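Local coordinates for protein L-Ala-D/L-Glu epimerase, a muconate lactonizing enzyme (PDB 3FCP) that belongs to the enolase superfamily and carries a bound magnesium ion, pairing an enolase-like N-terminal domain with a C-terminal domain of the TIM-barrel type, at residues L40-G45 with L114-K119; L334-V339 with H368-Q373; S195-V200 with L322-E327. All coordinates share one frame; numbering follows the deposited sequence.

Interaction 1: L40-G45 with L114-K119; sequences LTRSDG and LDAQGK
The amide oxygen OE1 of Gln117 is gripped by both terminal nitrogens of Arg42, unequally. Arg42 NH1 lies 2.6 Å from Gln117 OE1, arriving almost straight down the C=O bond (163° at the oxygen), whereas Arg42 NH2 adds only a weak bond at 3.4 Å to the same OE1. The two side chains cross nearly at right angles, yet their flat ends are turned only 27° apart, and OE1 sits at the guanidinium edge, close to its plane. Gln117 gets there by a bend at chi2 (57°), which swings the amide back toward the strand.

A second edge of the guanidinium is claimed within its own segment: NE and NH2 hold Asp44 side-on, with NH2 2.9 Å from Asp44 OD2. Held along two edges, the guanidinium has little freedom to rotate. Below this polar end the chain is apolar, and Arg42 CD rests on Ala116 CB at 3.5 Å. Asp44 belongs to a type I turn from Arg42 to Gly45, closed by Gly45 N to Arg42 O. That turn links strands 33-42 and 47-53 in a beta hairpin, and its arginine ties the antiparallel sheet to helix 103-121, the sheet-on-helix layout of the enolase-like N-terminal domain.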
ATOM      1  N   LEU A  40      20.221 -28.001 -36.891  1.00 26.34           N
ATOM      2  CA  LEU A  40      19.577 -27.130 -37.854  1.00 27.07           C
ATOM      3  C   LEU A  40      20.534 -26.897 -39.010  1.00 27.61           C
ATOM      4  O   LEU A  40      21.681 -26.500 -38.806  1.00 27.00           O
ATOM      5  CB  LEU A  40      19.203 -25.806 -37.180  1.00 27.04           C
ATOM      6  CG  LEU A  40      18.395 -24.783 -37.986  1.00 27.70           C
ATOM      7  CD1 LEU A  40      17.633 -23.870 -37.024  1.00 27.52           C
ATOM      8  CD2 LEU A  40      19.322 -23.980 -38.888  1.00 27.80           C
ATOM      9  N   THR A  41      20.060 -27.159 -40.224  1.00 26.92           N
ATOM     10  CA  THR A  41      20.883 -26.985 -41.409  1.00 27.50           C
ATOM     11  C   THR A  41      20.441 -25.765 -42.198  1.00 25.96           C
ATOM     12  O   THR A  41      19.252 -25.601 -42.485  1.00 26.92           O
ATOM     13  CB  THR A  41      20.811 -28.226 -42.321  1.00 27.35           C
ATOM     14  OG1 THR A  41      21.283 -29.372 -41.605  1.00 27.81           O
ATOM     15  CG2 THR A  41      21.675 -28.024 -43.563  1.00 29.94           C
ATOM     16  N   ARG A  42      21.403 -24.912 -42.536  1.00 24.90           N
ATOM     17  CA  ARG A  42      21.135 -23.701 -43.306  1.00 25.09           C
ATOM     18  C   ARG A  42      21.375 -23.942 -44.795  1.00 25.57           C
ATOM     19  O   ARG A  42      21.997 -24.930 -45.176  1.00 25.27           O
ATOM     20  CB  ARG A  42      22.036 -22.568 -42.819  1.00 25.98           C
ATOM     21  CG  ARG A  42      21.689 -22.063 -41.423  1.00 26.06           C
ATOM     22  CD  ARG A  42      22.878 -21.413 -40.738  1.00 23.13           C
ATOM     23  NE  ARG A  42      23.581 -20.446 -41.583  1.00 24.36           N
ATOM     24  CZ  ARG A  42      23.819 -19.183 -41.234  1.00 25.16           C
ATOM     25  NH1 ARG A  42      23.398 -18.716 -40.060  1.00 23.52           N
ATOM     26  NH2 ARG A  42      24.514 -18.391 -42.034  1.00 24.39           N
ATOM     27  N   SER A  43      20.886 -23.029 -45.631  1.00 25.78           N
ATOM     28  CA  SER A  43      21.054 -23.144 -47.074  1.00 27.12           C
ATOM     29  C   SER A  43      22.510 -22.964 -47.507  1.00 28.99           C
ATOM     30  O   SER A  43      22.865 -23.294 -48.640  1.00 30.83           O
ATOM     31  CB  SER A  43      20.169 -22.122 -47.796  1.00 24.41           C
ATOM     32  OG  SER A  43      20.456 -20.805 -47.366  1.00 24.08           O
ATOM     33  N   ASP A  44      23.352 -22.423 -46.628  1.00 28.04           N
ATOM     34  CA  ASP A  44      24.763 -22.256 -46.971  1.00 26.43           C
ATOM     35  C   ASP A  44      25.573 -23.493 -46.561  1.00 25.89           C
ATOM     36  O   ASP A  44      26.795 -23.534 -46.722  1.00 24.54           O
ATOM     37  CB  ASP A  44      25.340 -20.993 -46.319  1.00 24.97           C
ATOM     38  CG  ASP A  44      25.174 -20.969 -44.805  1.00 26.98           C
ATOM     39  OD1 ASP A  44      24.620 -21.931 -44.238  1.00 25.90           O
ATOM     40  OD2 ASP A  44      25.604 -19.971 -44.185  1.00 28.50           O
ATOM     41  N   GLY A  45      24.881 -24.504 -46.045  1.00 24.50           N
ATOM     42  CA  GLY A  45      25.551 -25.726 -45.631  1.00 25.08           C
ATOM     43  C   GLY A  45      26.002 -25.744 -44.180  1.00 25.08           C
ATOM     44  O   GLY A  45      26.456 -26.776 -43.679  1.00 24.05           O
ATOM     45  N   LEU A 114      22.138 -19.838 -32.896  1.00 22.46           N
ATOM     46  CA  LEU A 114      23.322 -19.102 -32.461  1.00 21.82           C
ATOM     47  C   LEU A 114      24.604 -19.867 -32.800  1.00 21.61           C
ATOM     48  O   LEU A 114      25.609 -19.267 -33.174  1.00 20.18           O
ATOM     49  CB  LEU A 114      23.260 -18.824 -30.953  1.00 22.65           C
ATOM     50  CG  LEU A 114      22.288 -17.719 -30.514  1.00 22.08           C
ATOM     51  CD1 LEU A 114      22.128 -17.739 -29.004  1.00 21.72           C
ATOM     52  CD2 LEU A 114      22.804 -16.361 -30.986  1.00 23.68           C
ATOM     53  N   ASP A 115      24.571 -21.189 -32.659  1.00 21.79           N
ATOM     54  CA  ASP A 115      25.737 -22.013 -32.981  1.00 22.90           C
ATOM     55  C   ASP A 115      26.097 -21.807 -34.453  1.00 22.84           C
ATOM     56  O   ASP A 115      27.248 -21.540 -34.788  1.00 21.36           O
ATOM     57  CB  ASP A 115      25.428 -23.498 -32.705  1.00 22.68           C
ATOM     58  CG  ASP A 115      26.630 -24.417 -32.942  1.00 23.02           C
ATOM     59  OD1 ASP A 115      27.784 -23.975 -32.753  1.00 20.03           O
ATOM     60  OD2 ASP A 115      26.414 -25.598 -33.298  1.00 23.02           O
ATOM     61  N   ALA A 116      25.093 -21.894 -35.323  1.00 22.84           N
ATOM     62  CA  ALA A 116      25.300 -21.740 -36.758  1.00 23.97           C
ATOM     63  C   ALA A 116      25.760 -20.345 -37.175  1.00 24.25           C
ATOM     64  O   ALA A 116      26.651 -20.211 -38.014  1.00 25.12           O
ATOM     65  CB  ALA A 116      24.021 -22.122 -37.519  1.00 23.21           C
ATOM     66  N   GLN A 117      25.172 -19.300 -36.604  1.00 24.60           N
ATOM     67  CA  GLN A 117      25.592 -17.954 -36.985  1.00 27.51           C
ATOM     68  C   GLN A 117      26.984 -17.662 -36.420  1.00 27.44           C
ATOM     69  O   GLN A 117      27.731 -16.852 -36.969  1.00 25.80           O
ATOM     70  CB  GLN A 117      24.576 -16.911 -36.508  1.00 28.98           C
ATOM     71  CG  GLN A 117      24.809 -15.501 -37.076  1.00 35.11           C
ATOM     72  CD  GLN A 117      24.806 -15.446 -38.611  1.00 37.62           C
ATOM     73  OE1 GLN A 117      24.454 -16.414 -39.288  1.00 39.89           O
ATOM     74  NE2 GLN A 117      25.188 -14.298 -39.158  1.00 38.51           N
ATOM     75  N   GLY A 118      27.331 -18.329 -35.321  1.00 27.84           N
ATOM     76  CA  GLY A 118      28.650 -18.140 -34.743  1.00 27.13           C
ATOM     77  C   GLY A 118      29.678 -18.727 -35.698  1.00 25.66           C
ATOM     78  O   GLY A 118      30.693 -18.100 -36.008  1.00 25.26           O
ATOM     79  N   LYS A 119      29.413 -19.935 -36.178  1.00 24.75           N
ATOM     80  CA  LYS A 119      30.328 -20.576 -37.120  1.00 25.75           C
ATOM     81  C   LYS A 119      30.417 -19.732 -38.398  1.00 26.50           C
ATOM     82  O   LYS A 119      31.462 -19.665 -39.032  1.00 26.98           O
ATOM     83  CB  LYS A 119      29.840 -21.980 -37.475  1.00 26.51           C
ATOM     84  CG  LYS A 119      29.802 -22.974 -36.326  1.00 27.23           C
ATOM     85  CD  LYS A 119      29.272 -24.306 -36.834  1.00 29.27           C
ATOM     86  CE  LYS A 119      29.108 -25.333 -35.731  1.00 28.88           C
ATOM     87  NZ  LYS A 119      28.603 -26.627 -36.294  1.00 27.69           N
TER

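Interaction 2: L334-V339 with H368-Q373; sequences LKDDIV and HFYTRQ
Tyr370 and Asp336 meet at a right angle, the carboxylate oxygen OD1 at the hydroxyl-bearing edge of the ring: the ring and the carboxylate stand 88° apart, and the two side chains also cross at about a right angle. Tyr370 OH donates to Asp336 OD1 (2.5 Å), which receives it on its anti lone pair, the one turned from OD2. OD1 lies near the plane of the ring and also comes 3.2 Å from Tyr370 CE2. Asp336 CB closes on the same end of the ring, 3.3 Å from Tyr370 OH. The aspartate reaches this place because its CG is anti to the backbone N (chi1 -151°), while OD2 faces its own chain and accepts a weak bond from Asp337 N.

Farther along the ring the contacts are looser and oblique. Ile338 CG2 approaches Tyr370 CD2 at 4.4 Å, and the carbonyl oxygen of Asp337 lies 4.3 Å from Tyr370 CE2, buried there without a hydrogen-bond partner in the model. One ring face is taken by the preceding residue: Phe369 CD2 stands 3.5 Å above the plane of the Tyr370 ring, over its centre, so the tyrosine is braced by its neighbour as well as by its terminal bond. Asp337 OD1 in turn accepts from Ile338 N at 2.6 Å, helping to fix the local backbone.

Tyr370 also packs on Val15 and Pro18, and Arg372 bridges to Asp16 and Glu66. The arrangement is that of an enolase-type chain whose C-terminal tail returns to the N-terminal domain and fastens a loop of the C-terminal domain beside it.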
ATOM      1  N   LEU A 334      27.159 -37.693 -16.350  1.00 32.30           N
ATOM      2  CA  LEU A 334      26.980 -38.684 -17.406  1.00 33.77           C
ATOM      3  C   LEU A 334      28.212 -39.547 -17.648  1.00 35.25           C
ATOM      4  O   LEU A 334      29.345 -39.084 -17.505  1.00 35.43           O
ATOM      5  CB  LEU A 334      26.607 -37.979 -18.712  1.00 32.54           C
ATOM      6  CG  LEU A 334      25.504 -36.917 -18.658  1.00 32.86           C
ATOM      7  CD1 LEU A 334      25.489 -36.170 -19.978  1.00 32.97           C
ATOM      8  CD2 LEU A 334      24.149 -37.551 -18.374  1.00 32.52           C
ATOM      9  N   LYS A 335      27.983 -40.804 -18.020  1.00 36.63           N
ATOM     10  CA  LYS A 335      29.084 -41.712 -18.314  1.00 37.59           C
ATOM     11  C   LYS A 335      29.508 -41.523 -19.768  1.00 37.59           C
ATOM     12  O   LYS A 335      30.604 -41.918 -20.163  1.00 37.79           O
ATOM     13  CB  LYS A 335      28.666 -43.162 -18.068  1.00 39.64           C
ATOM     14  CG  LYS A 335      28.290 -43.442 -16.626  1.00 43.99           C
ATOM     15  CD  LYS A 335      28.733 -44.832 -16.181  1.00 47.76           C
ATOM     16  CE  LYS A 335      28.053 -45.930 -16.985  1.00 49.12           C
ATOM     17  NZ  LYS A 335      28.539 -47.284 -16.588  1.00 51.07           N
ATOM     18  N   ASP A 336      28.632 -40.909 -20.561  1.00 36.04           N
ATOM     19  CA  ASP A 336      28.913 -40.646 -21.971  1.00 36.00           C
ATOM     20  C   ASP A 336      27.989 -39.526 -22.457  1.00 35.12           C
ATOM     21  O   ASP A 336      26.953 -39.264 -21.850  1.00 36.05           O
ATOM     22  CB  ASP A 336      28.681 -41.911 -22.811  1.00 35.70           C
ATOM     23  CG  ASP A 336      29.566 -41.963 -24.055  1.00 36.94           C
ATOM     24  OD1 ASP A 336      29.425 -42.919 -24.850  1.00 37.49           O
ATOM     25  OD2 ASP A 336      30.408 -41.060 -24.240  1.00 34.68           O
ATOM     26  N   ASP A 337      28.368 -38.870 -23.548  1.00 33.97           N
ATOM     27  CA  ASP A 337      27.575 -37.778 -24.107  1.00 33.75           C
ATOM     28  C   ASP A 337      27.551 -37.953 -25.628  1.00 33.51           C
ATOM     29  O   ASP A 337      28.137 -38.900 -26.154  1.00 33.55           O
ATOM     30  CB  ASP A 337      28.218 -36.431 -23.754  1.00 30.45           C
ATOM     31  CG  ASP A 337      27.207 -35.283 -23.706  1.00 30.58           C
ATOM     32  OD1 ASP A 337      26.224 -35.295 -24.482  1.00 28.92           O
ATOM     33  OD2 ASP A 337      27.413 -34.358 -22.892  1.00 28.10           O
ATOM     34  N   ILE A 338      26.890 -37.041 -26.334  1.00 31.83           N
ATOM     35  CA  ILE A 338      26.821 -37.136 -27.786  1.00 29.89           C
ATOM     36  C   ILE A 338      27.738 -36.154 -28.521  1.00 29.90           C
ATOM     37  O   ILE A 338      27.554 -35.909 -29.713  1.00 29.80           O
ATOM     38  CB  ILE A 338      25.357 -36.981 -28.300  1.00 29.96           C
ATOM     39  CG1 ILE A 338      24.650 -35.820 -27.591  1.00 30.33           C
ATOM     40  CG2 ILE A 338      24.585 -38.277 -28.077  1.00 28.24           C
ATOM     41  CD1 ILE A 338      25.138 -34.449 -28.004  1.00 32.09           C
ATOM     42  N   VAL A 339      28.722 -35.596 -27.815  1.00 29.54           N
ATOM     43  CA  VAL A 339      29.672 -34.672 -28.437  1.00 30.52           C
ATOM     44  C   VAL A 339      31.000 -35.391 -28.684  1.00 31.77           C
ATOM     45  O   VAL A 339      31.307 -36.391 -28.034  1.00 30.68           O
ATOM     46  CB  VAL A 339      29.950 -33.410 -27.557  1.00 31.45           C
ATOM     47  CG1 VAL A 339      28.679 -32.586 -27.406  1.00 29.70           C
ATOM     48  CG2 VAL A 339      30.494 -33.818 -26.184  1.00 30.70           C
ATOM     49  N   HIS A 368      23.603 -41.589 -32.867  1.00 35.64           N
ATOM     50  CA  HIS A 368      22.790 -42.703 -33.329  1.00 36.57           C
ATOM     51  C   HIS A 368      22.747 -43.840 -32.313  1.00 35.49           C
ATOM     52  O   HIS A 368      21.704 -44.451 -32.104  1.00 36.54           O
ATOM     53  CB  HIS A 368      23.312 -43.204 -34.681  1.00 39.84           C
ATOM     54  CG  HIS A 368      23.294 -42.157 -35.755  1.00 44.90           C
ATOM     55  ND1 HIS A 368      22.168 -41.419 -36.057  1.00 46.74           N
ATOM     56  CD2 HIS A 368      24.265 -41.719 -36.591  1.00 45.94           C
ATOM     57  CE1 HIS A 368      22.446 -40.572 -37.033  1.00 46.62           C
ATOM     58  NE2 HIS A 368      23.713 -40.733 -37.376  1.00 47.26           N
ATOM     59  N   PHE A 369      23.873 -44.113 -31.668  1.00 34.80           N
ATOM     60  CA  PHE A 369      23.921 -45.184 -30.683  1.00 34.70           C
ATOM     61  C   PHE A 369      22.948 -44.932 -29.532  1.00 34.93           C
ATOM     62  O   PHE A 369      22.219 -45.832 -29.122  1.00 34.42           O
ATOM     63  CB  PHE A 369      25.337 -45.324 -30.124  1.00 35.46           C
ATOM     64  CG  PHE A 369      25.507 -46.486 -29.183  1.00 38.49           C
ATOM     65  CD1 PHE A 369      25.526 -47.793 -29.663  1.00 39.38           C
ATOM     66  CD2 PHE A 369      25.636 -46.274 -27.812  1.00 38.93           C
ATOM     67  CE1 PHE A 369      25.671 -48.877 -28.791  1.00 40.19           C
ATOM     68  CE2 PHE A 369      25.781 -47.348 -26.931  1.00 40.43           C
ATOM     69  CZ  PHE A 369      25.798 -48.655 -27.424  1.00 40.69           C
ATOM     70  N   TYR A 370      22.932 -43.703 -29.016  1.00 34.25           N
ATOM     71  CA  TYR A 370      22.059 -43.364 -27.894  1.00 33.37           C
ATOM     72  C   TYR A 370      20.653 -42.873 -28.239  1.00 32.22           C
ATOM     73  O   TYR A 370      19.844 -42.637 -27.343  1.00 32.20           O
ATOM     74  CB  TYR A 370      22.757 -42.338 -26.993  1.00 32.89           C
ATOM     75  CG  TYR A 370      23.997 -42.877 -26.316  1.00 32.59           C
ATOM     76  CD1 TYR A 370      23.916 -43.939 -25.416  1.00 33.39           C
ATOM     77  CD2 TYR A 370      25.256 -42.341 -26.592  1.00 33.17           C
ATOM     78  CE1 TYR A 370      25.061 -44.457 -24.803  1.00 32.81           C
ATOM     79  CE2 TYR A 370      26.408 -42.852 -25.984  1.00 32.64           C
ATOM     80  CZ  TYR A 370      26.299 -43.909 -25.091  1.00 32.94           C
ATOM     81  OH  TYR A 370      27.424 -44.410 -24.477  1.00 33.62           O
ATOM     82  N   THR A 371      20.349 -42.725 -29.523  1.00 32.93           N
ATOM     83  CA  THR A 371      19.018 -42.271 -29.910  1.00 34.92           C
ATOM     84  C   THR A 371      17.994 -43.290 -29.431  1.00 37.39           C
ATOM     85  O   THR A 371      18.178 -44.496 -29.606  1.00 37.79           O
ATOM     86  CB  THR A 371      18.883 -42.120 -31.440  1.00 35.17           C
ATOM     87  OG1 THR A 371      19.744 -41.075 -31.898  1.00 35.20           O
ATOM     88  CG2 THR A 371      17.447 -41.780 -31.820  1.00 36.31           C
ATOM     89  N   ARG A 372      16.920 -42.804 -28.822  1.00 39.29           N
ATOM     90  CA  ARG A 372      15.868 -43.676 -28.315  1.00 42.43           C
ATOM     91  C   ARG A 372      15.272 -44.533 -29.429  1.00 46.16           C
ATOM     92  O   ARG A 372      15.116 -45.745 -29.277  1.00 47.60           O
ATOM     93  CB  ARG A 372      14.766 -42.843 -27.656  1.00 39.52           C
ATOM     94  CG  ARG A 372      13.646 -43.669 -27.051  1.00 36.83           C
ATOM     95  CD  ARG A 372      12.669 -42.798 -26.285  1.00 35.08           C
ATOM     96  NE  ARG A 372      13.303 -42.142 -25.146  1.00 30.21           N
ATOM     97  CZ  ARG A 372      12.660 -41.368 -24.278  1.00 31.01           C
ATOM     98  NH1 ARG A 372      11.355 -41.149 -24.421  1.00 26.37           N
ATOM     99  NH2 ARG A 372      13.317 -40.814 -23.267  1.00 27.67           N
ATOM    100  N   GLN A 373      14.937 -43.896 -30.546  1.00 50.83           N
ATOM    101  CA  GLN A 373      14.360 -44.598 -31.689  1.00 56.38           C
ATOM    102  C   GLN A 373      14.459 -43.771 -32.970  1.00 58.29           C
ATOM    103  O   GLN A 373      15.099 -44.255 -33.931  1.00 59.56           O
ATOM    104  CB  GLN A 373      12.891 -44.939 -31.422  1.00 59.11           C
ATOM    105  CG  GLN A 373      12.148 -45.438 -32.655  1.00 61.52           C
ATOM    106  CD  GLN A 373      10.669 -45.635 -32.409  1.00 63.65           C
ATOM    107  OE1 GLN A 373      10.258 -46.579 -31.730  1.00 65.13           O
ATOM    108  NE2 GLN A 373       9.855 -44.736 -32.953  1.00 64.24           N
TER

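Interaction 3: S195-V200 with L322-E327; sequences SIRVDV and LQWGTE
Arg197 spends its guanidinium on two oxygens, one on its own strand and one across the contact. Its NH1 donates to the backbone O of Trp324 at 3.2 Å with an angle of 154° at the hydrogen, and NH2 adds a weak bond to that O at 3.4 Å, so this carbonyl is shared by two nitrogens. NE turns to a different partner, donating to Ser195 OG, two residues back, at 2.8 Å; that hydroxyl is also hydrogen-bonded to Asp222 OD2. A bend at chi2 (92°) turns the chain off the strand and lets the group span both partners.

Strand 195-199 is the third strand of the parallel beta/alpha barrel, and Arg197 projects toward the loop 322-327 alongside Leu223 and Tyr299, with the magnesium ion about 12 Å from its side chain. Over one guanidinium face lies Trp324 CE3, 3.9 Å above the plane. NH2 is near the edge of the indole, in line with its plane rather than over its face.

The loop keeps its own shape through a type I turn, Gly325 N to Leu322 O, and Gly325 takes a positive phi. Beyond it, Glu327 and Asp199 both bridge to Lys168 NZ, while Gln323 NE2 donates to Asp205 OD2 of the second subunit.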
ATOM      1  N   SER A 195      31.130 -22.495   0.676  1.00 38.26           N
ATOM      2  CA  SER A 195      29.866 -21.767   0.633  1.00 35.35           C
ATOM      3  C   SER A 195      28.767 -22.819   0.554  1.00 31.66           C
ATOM      4  O   SER A 195      28.729 -23.622  -0.379  1.00 32.00           O
ATOM      5  CB  SER A 195      29.799 -20.868  -0.607  1.00 34.91           C
ATOM      6  OG  SER A 195      28.515 -20.275  -0.744  1.00 31.47           O
ATOM      7  N   ILE A 196      27.876 -22.821   1.533  1.00 30.20           N
ATOM      8  CA  ILE A 196      26.800 -23.798   1.553  1.00 28.73           C
ATOM      9  C   ILE A 196      25.469 -23.189   1.126  1.00 27.88           C
ATOM     10  O   ILE A 196      25.006 -22.211   1.714  1.00 27.42           O
ATOM     11  CB  ILE A 196      26.613 -24.410   2.968  1.00 28.76           C
ATOM     12  CG1 ILE A 196      27.938 -24.994   3.476  1.00 29.10           C
ATOM     13  CG2 ILE A 196      25.518 -25.475   2.930  1.00 28.17           C
ATOM     14  CD1 ILE A 196      28.526 -26.088   2.601  1.00 26.46           C
ATOM     15  N   ARG A 197      24.870 -23.769   0.093  1.00 25.57           N
ATOM     16  CA  ARG A 197      23.571 -23.316  -0.389  1.00 24.50           C
ATOM     17  C   ARG A 197      22.645 -24.524  -0.308  1.00 23.38           C
ATOM     18  O   ARG A 197      23.107 -25.667  -0.377  1.00 24.57           O
ATOM     19  CB  ARG A 197      23.643 -22.839  -1.849  1.00 23.67           C
ATOM     20  CG  ARG A 197      24.636 -21.697  -2.138  1.00 24.05           C
ATOM     21  CD  ARG A 197      26.008 -22.234  -2.540  1.00 24.88           C
ATOM     22  NE  ARG A 197      26.937 -21.171  -2.925  1.00 25.25           N
ATOM     23  CZ  ARG A 197      26.846 -20.455  -4.043  1.00 25.38           C
ATOM     24  NH1 ARG A 197      25.867 -20.679  -4.909  1.00 25.46           N
ATOM     25  NH2 ARG A 197      27.743 -19.516  -4.299  1.00 25.42           N
ATOM     26  N   VAL A 198      21.349 -24.284  -0.143  1.00 24.17           N
ATOM     27  CA  VAL A 198      20.390 -25.385  -0.092  1.00 23.19           C
ATOM     28  C   VAL A 198      19.297 -25.111  -1.114  1.00 25.14           C
ATOM     29  O   VAL A 198      19.017 -23.956  -1.449  1.00 25.79           O
ATOM     30  CB  VAL A 198      19.739 -25.545   1.308  1.00 25.84           C
ATOM     31  CG1 VAL A 198      20.823 -25.639   2.379  1.00 23.79           C
ATOM     32  CG2 VAL A 198      18.782 -24.389   1.590  1.00 26.16           C
ATOM     33  N   ASP A 199      18.687 -26.179  -1.604  1.00 25.03           N
ATOM     34  CA  ASP A 199      17.620 -26.083  -2.585  1.00 25.69           C
ATOM     35  C   ASP A 199      16.486 -26.983  -2.110  1.00 26.42           C
ATOM     36  O   ASP A 199      16.651 -28.198  -2.019  1.00 27.38           O
ATOM     37  CB  ASP A 199      18.145 -26.527  -3.960  1.00 24.91           C
ATOM     38  CG  ASP A 199      17.088 -26.453  -5.053  1.00 26.90           C
ATOM     39  OD1 ASP A 199      16.056 -25.780  -4.849  1.00 25.15           O
ATOM     40  OD2 ASP A 199      17.303 -27.066  -6.122  1.00 27.59           O
ATOM     41  N   VAL A 200      15.344 -26.374  -1.788  1.00 25.58           N
ATOM     42  CA  VAL A 200      14.179 -27.109  -1.312  1.00 26.02           C
ATOM     43  C   VAL A 200      13.250 -27.438  -2.483  1.00 26.01           C
ATOM     44  O   VAL A 200      12.292 -28.193  -2.341  1.00 24.17           O
ATOM     45  CB  VAL A 200      13.386 -26.276  -0.272  1.00 27.78           C
ATOM     46  CG1 VAL A 200      12.505 -27.193   0.568  1.00 29.90           C
ATOM     47  CG2 VAL A 200      14.341 -25.492   0.609  1.00 27.39           C
ATOM     48  N   LEU A 322      28.012 -12.877 -12.401  1.00 25.23           N
ATOM     49  CA  LEU A 322      27.206 -13.815 -11.630  1.00 25.40           C
ATOM     50  C   LEU A 322      27.704 -13.915 -10.192  1.00 26.65           C
ATOM     51  O   LEU A 322      28.642 -14.661  -9.898  1.00 27.39           O
ATOM     52  CB  LEU A 322      27.229 -15.193 -12.295  1.00 26.63           C
ATOM     53  CG  LEU A 322      26.754 -15.243 -13.756  1.00 26.80           C
ATOM     54  CD1 LEU A 322      26.701 -16.683 -14.217  1.00 27.07           C
ATOM     55  CD2 LEU A 322      25.377 -14.610 -13.889  1.00 26.01           C
ATOM     56  N   GLN A 323      27.068 -13.164  -9.300  1.00 23.57           N
ATOM     57  CA  GLN A 323      27.460 -13.155  -7.901  1.00 25.85           C
ATOM     58  C   GLN A 323      27.435 -14.540  -7.263  1.00 24.38           C
ATOM     59  O   GLN A 323      28.313 -14.884  -6.471  1.00 23.08           O
ATOM     60  CB  GLN A 323      26.550 -12.209  -7.110  1.00 27.17           C
ATOM     61  CG  GLN A 323      26.791 -12.218  -5.599  1.00 29.67           C
ATOM     62  CD  GLN A 323      25.936 -11.201  -4.849  1.00 30.41           C
ATOM     63  OE1 GLN A 323      25.119 -10.493  -5.443  1.00 32.88           O
ATOM     64  NE2 GLN A 323      26.121 -11.130  -3.537  1.00 30.78           N
ATOM     65  N   TRP A 324      26.437 -15.342  -7.613  1.00 22.85           N
ATOM     66  CA  TRP A 324      26.312 -16.666  -7.021  1.00 23.76           C
ATOM     67  C   TRP A 324      26.924 -17.826  -7.811  1.00 23.64           C
ATOM     68  O   TRP A 324      26.686 -18.990  -7.495  1.00 23.54           O
ATOM     69  CB  TRP A 324      24.836 -16.927  -6.716  1.00 24.08           C
ATOM     70  CG  TRP A 324      24.283 -15.866  -5.806  1.00 26.66           C
ATOM     71  CD1 TRP A 324      23.605 -14.738  -6.171  1.00 24.85           C
ATOM     72  CD2 TRP A 324      24.441 -15.795  -4.382  1.00 26.40           C
ATOM     73  NE1 TRP A 324      23.333 -13.969  -5.062  1.00 26.11           N
ATOM     74  CE2 TRP A 324      23.836 -14.594  -3.953  1.00 25.14           C
ATOM     75  CE3 TRP A 324      25.042 -16.631  -3.427  1.00 26.86           C
ATOM     76  CZ2 TRP A 324      23.810 -14.203  -2.607  1.00 27.13           C
ATOM     77  CZ3 TRP A 324      25.015 -16.240  -2.084  1.00 26.85           C
ATOM     78  CH2 TRP A 324      24.403 -15.038  -1.690  1.00 25.11           C
ATOM     79  N   GLY A 325      27.724 -17.503  -8.825  1.00 23.19           N
ATOM     80  CA  GLY A 325      28.366 -18.536  -9.623  1.00 23.45           C
ATOM     81  C   GLY A 325      27.394 -19.308 -10.498  1.00 24.67           C
ATOM     82  O   GLY A 325      26.350 -18.782 -10.880  1.00 24.12           O
ATOM     83  N   THR A 326      27.741 -20.551 -10.830  1.00 24.73           N
ATOM     84  CA  THR A 326      26.879 -21.392 -11.664  1.00 24.16           C
ATOM     85  C   THR A 326      26.863 -22.824 -11.151  1.00 24.01           C
ATOM     86  O   THR A 326      27.694 -23.214 -10.322  1.00 24.72           O
ATOM     87  CB  THR A 326      27.353 -21.450 -13.147  1.00 24.39           C
ATOM     88  OG1 THR A 326      28.267 -22.544 -13.315  1.00 25.42           O
ATOM     89  CG2 THR A 326      28.062 -20.156 -13.548  1.00 22.56           C
ATOM     90  N   GLU A 327      25.911 -23.602 -11.656  1.00 21.66           N
ATOM     91  CA  GLU A 327      25.774 -25.008 -11.303  1.00 23.47           C
ATOM     92  C   GLU A 327      25.829 -25.842 -12.585  1.00 22.78           C
ATOM     93  O   GLU A 327      25.067 -26.795 -12.758  1.00 23.67           O
ATOM     94  CB  GLU A 327      24.445 -25.249 -10.574  1.00 24.21           C
ATOM     95  CG  GLU A 327      23.239 -24.584 -11.235  1.00 24.70           C
ATOM     96  CD  GLU A 327      21.933 -24.926 -10.553  1.00 24.16           C
ATOM     97  OE1 GLU A 327      21.931 -25.080  -9.313  1.00 24.82           O
ATOM     98  OE2 GLU A 327      20.903 -25.023 -11.251  1.00 23.94           O
TER

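The three contacts sample different levels of one architecture. Interaction 1 lies in the N-terminal domain, joining its antiparallel sheet to helix 103-121; interaction 3 is in the barrel, on the far side of the chain's centre, with centres about 34 Å apart. Interaction 2 sits between them in character, since loop 334-339 of the barrel domain meets the C-terminal helix 364-370, and both rest on strand 7-17 of the sheet used by interaction 1. Its centre is about 23 Å from interaction 1 and 29 Å from interaction 3. Interactions 1, 3 and 2 close in that order along the chain, so the last contact brings its end back to the first domain.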